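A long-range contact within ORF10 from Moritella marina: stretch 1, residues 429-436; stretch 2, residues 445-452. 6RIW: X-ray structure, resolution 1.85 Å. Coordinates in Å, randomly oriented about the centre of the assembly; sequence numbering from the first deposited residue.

Stretch 1 (429-436) KPRTAGVS
Stretch 2, residues 445-452: AHLVLQQP

Residues 432-436 and 445-450 form neighbouring antiparallel strands, their N-to-C directions 155° apart and their axes 4.7 Å apart at closest approach. All are extended, with phi from -145° to -106° and psi from 119° to 159°. The register pairs Thr-432 with Gln-450, Ala-433 with Leu-449, Gly-434 with Val-448, Val-435 with Leu-447 and Ser-436 with His-446.

Backbone hydrogen bonds close two rings. Ala-433 N to Leu-449 O and Leu-449 N to Ala-433 O both measure 2.8 Å and are nearly linear; Val-435 N to Leu-447 O and Leu-447 N to Val-435 O both measure 2.9 Å. The CA atoms of Ala-433 and Leu-449, and of Val-435 and Leu-447, lie 5.2 Å apart. At the alternating non-hydrogen-bonded pairs, CA to CA, Thr-432 to Gln-450 and Ser-436 to His-446 draw in to 4.5 Å, and Gly-434 to Val-448 to 4.7 Å. CA-H...O contacts supplement the ladder, as from Gly-434 CA to Leu-447 O (3.3 Å).

Just before the first strand and just after the second, Arg-431 (phi/psi -56/131) and Gln-451 (-58/153) extend the pairing with a side chain replacing one carbonyl. Gln-451 N donates to Arg-431 O (3.1 Å), while Gln-451 (chi1 p, chi2 t, chi3 110°) brings OE1 to Arg-431 N at 2.6 Å, with an N-H...O angle of 170°.

Polar side chains meet on the face shared by Thr-432, Ser-436, His-446, Val-448 and Gln-450. Ser-436 OG (chi1 m) lies near the plane of the His-446 ring (chi1 t, chi2 79°), at its edge, hydrogen-bonded to His-446 ND1 at 2.8 Å. The imidazole reaches Gly-434, whose CA is 3.8 Å from His-446 CE1; a CB there would clash with that carbon. Gln-450 NE2 (chi1 m, chi2 t) makes a weak bond to Thr-432 OG1 (3.5 Å), which itself donates to Pro-430 O (2.8 Å).

The opposite face, with Ala-433, Val-435, Leu-447 and Leu-449, is apolar: Val-435 CG2 (chi1 t) packs diagonally against Leu-449 CD1 (chi1 m, chi2 t) at 3.8 Å.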

# COMPACT_ATOMS: atom_id res chain seq x y z
N LYS A 429 27.86 -16.70 -24.69
CA LYS A 429 26.89 -15.65 -24.36
C LYS A 429 25.68 -16.22 -23.63
O LYS A 429 24.98 -17.10 -24.15
CB LYS A 429 26.43 -14.92 -25.63
CG LYS A 429 25.51 -13.74 -25.37
CD LYS A 429 24.69 -13.38 -26.59
CE LYS A 429 23.22 -13.21 -26.24
NZ LYS A 429 22.61 -14.48 -25.74
N PRO A 430 25.41 -15.74 -22.41
CA PRO A 430 24.26 -16.26 -21.66
C PRO A 430 22.95 -15.82 -22.29
O PRO A 430 22.82 -14.71 -22.79
CB PRO A 430 24.44 -15.66 -20.25
CG PRO A 430 25.75 -14.88 -20.27
CD PRO A 430 26.05 -14.60 -21.73
N ARG A 431 21.96 -16.73 -22.28
CA ARG A 431 20.60 -16.32 -22.58
C ARG A 431 20.19 -15.20 -21.64
O ARG A 431 20.37 -15.32 -20.42
CB ARG A 431 19.64 -17.51 -22.44
CG ARG A 431 19.74 -18.53 -23.57
CD ARG A 431 18.58 -19.51 -23.52
NE ARG A 431 18.67 -20.35 -22.34
CZ ARG A 431 18.65 -21.68 -22.36
NH1 ARG A 431 18.55 -22.33 -23.51
NH2 ARG A 431 18.75 -22.35 -21.21
N THR A 432 19.65 -14.12 -22.19
CA THR A 432 19.40 -12.90 -21.43
C THR A 432 18.02 -12.35 -21.76
O THR A 432 17.66 -12.22 -22.93
CB THR A 432 20.49 -11.87 -21.72
OG1 THR A 432 21.77 -12.45 -21.42
CG2 THR A 432 20.30 -10.63 -20.87
N ALA A 433 17.26 -12.00 -20.71
CA ALA A 433 15.93 -11.46 -20.86
C ALA A 433 15.78 -10.20 -20.01
O ALA A 433 16.40 -10.08 -18.95
CB ALA A 433 14.86 -12.48 -20.46
N GLY A 434 14.96 -9.27 -20.48
CA GLY A 434 14.53 -8.14 -19.69
C GLY A 434 13.09 -8.33 -19.25
O GLY A 434 12.31 -9.02 -19.92
N VAL A 435 12.73 -7.73 -18.12
CA VAL A 435 11.33 -7.64 -17.71
C VAL A 435 11.05 -6.19 -17.35
O VAL A 435 11.77 -5.60 -16.54
CB VAL A 435 10.99 -8.56 -16.51
CG1 VAL A 435 9.51 -8.41 -16.15
CG2 VAL A 435 11.32 -9.99 -16.81
N SER A 436 10.00 -5.61 -17.94
CA SER A 436 9.62 -4.22 -17.72
C SER A 436 8.24 -4.15 -17.08
O SER A 436 7.33 -4.89 -17.45
CB SER A 436 9.63 -3.41 -19.04
OG SER A 436 10.83 -3.62 -19.77
N ALA A 445 10.16 -0.01 -13.49
CA ALA A 445 11.22 -0.94 -13.12
C ALA A 445 11.58 -1.79 -14.33
O ALA A 445 10.73 -2.12 -15.16
CB ALA A 445 10.83 -1.86 -11.95
N HIS A 446 12.85 -2.15 -14.42
CA HIS A 446 13.33 -3.09 -15.43
C HIS A 446 14.35 -4.00 -14.77
O HIS A 446 15.24 -3.53 -14.05
CB HIS A 446 13.96 -2.34 -16.61
CG HIS A 446 14.33 -3.22 -17.76
ND1 HIS A 446 13.41 -3.69 -18.68
CD2 HIS A 446 15.54 -3.70 -18.17
CE1 HIS A 446 14.03 -4.42 -19.59
NE2 HIS A 446 15.32 -4.44 -19.31
N LEU A 447 14.19 -5.31 -14.94
CA LEU A 447 15.11 -6.28 -14.39
C LEU A 447 15.79 -7.02 -15.52
O LEU A 447 15.16 -7.33 -16.54
CB LEU A 447 14.39 -7.28 -13.48
CG LEU A 447 13.76 -6.70 -12.21
CD1 LEU A 447 13.00 -7.79 -11.47
CD2 LEU A 447 14.84 -6.06 -11.33
N VAL A 448 17.09 -7.28 -15.36
CA VAL A 448 17.88 -8.02 -16.34
C VAL A 448 18.15 -9.41 -15.78
O VAL A 448 18.74 -9.55 -14.70
CB VAL A 448 19.19 -7.28 -16.67
CG1 VAL A 448 19.94 -8.01 -17.81
CG2 VAL A 448 18.89 -5.85 -17.05
N LEU A 449 17.68 -10.43 -16.49
CA LEU A 449 17.76 -11.81 -16.04
C LEU A 449 18.59 -12.64 -17.01
O LEU A 449 18.58 -12.40 -18.23
CB LEU A 449 16.37 -12.45 -15.93
CG LEU A 449 15.26 -11.59 -15.32
CD1 LEU A 449 13.94 -12.35 -15.42
CD2 LEU A 449 15.64 -11.31 -13.88
N GLN A 450 19.28 -13.64 -16.48
CA GLN A 450 20.08 -14.54 -17.30
C GLN A 450 19.81 -15.98 -16.89
O GLN A 450 19.36 -16.27 -15.78
CB GLN A 450 21.57 -14.22 -17.18
CG GLN A 450 21.95 -12.91 -17.87
CD GLN A 450 23.45 -12.63 -17.84
OE1 GLN A 450 24.17 -13.14 -16.98
NE2 GLN A 450 23.91 -11.81 -18.77
N GLN A 451 20.12 -16.90 -17.81
CA GLN A 451 19.91 -18.31 -17.56
C GLN A 451 20.68 -18.74 -16.31
O GLN A 451 21.69 -18.11 -15.95
CB GLN A 451 20.35 -19.14 -18.78
CG GLN A 451 21.81 -18.97 -19.14
CD GLN A 451 22.17 -19.77 -20.39
OE1 GLN A 451 22.43 -19.19 -21.45
NE2 GLN A 451 22.16 -21.09 -20.28
N PRO A 452 20.21 -19.77 -15.61
CA PRO A 452 20.89 -20.19 -14.39
C PRO A 452 22.28 -20.73 -14.68
O PRO A 452 22.53 -21.31 -15.73
CB PRO A 452 19.98 -21.29 -13.83
CG PRO A 452 19.20 -21.77 -15.00
CD PRO A 452 19.02 -20.59 -15.89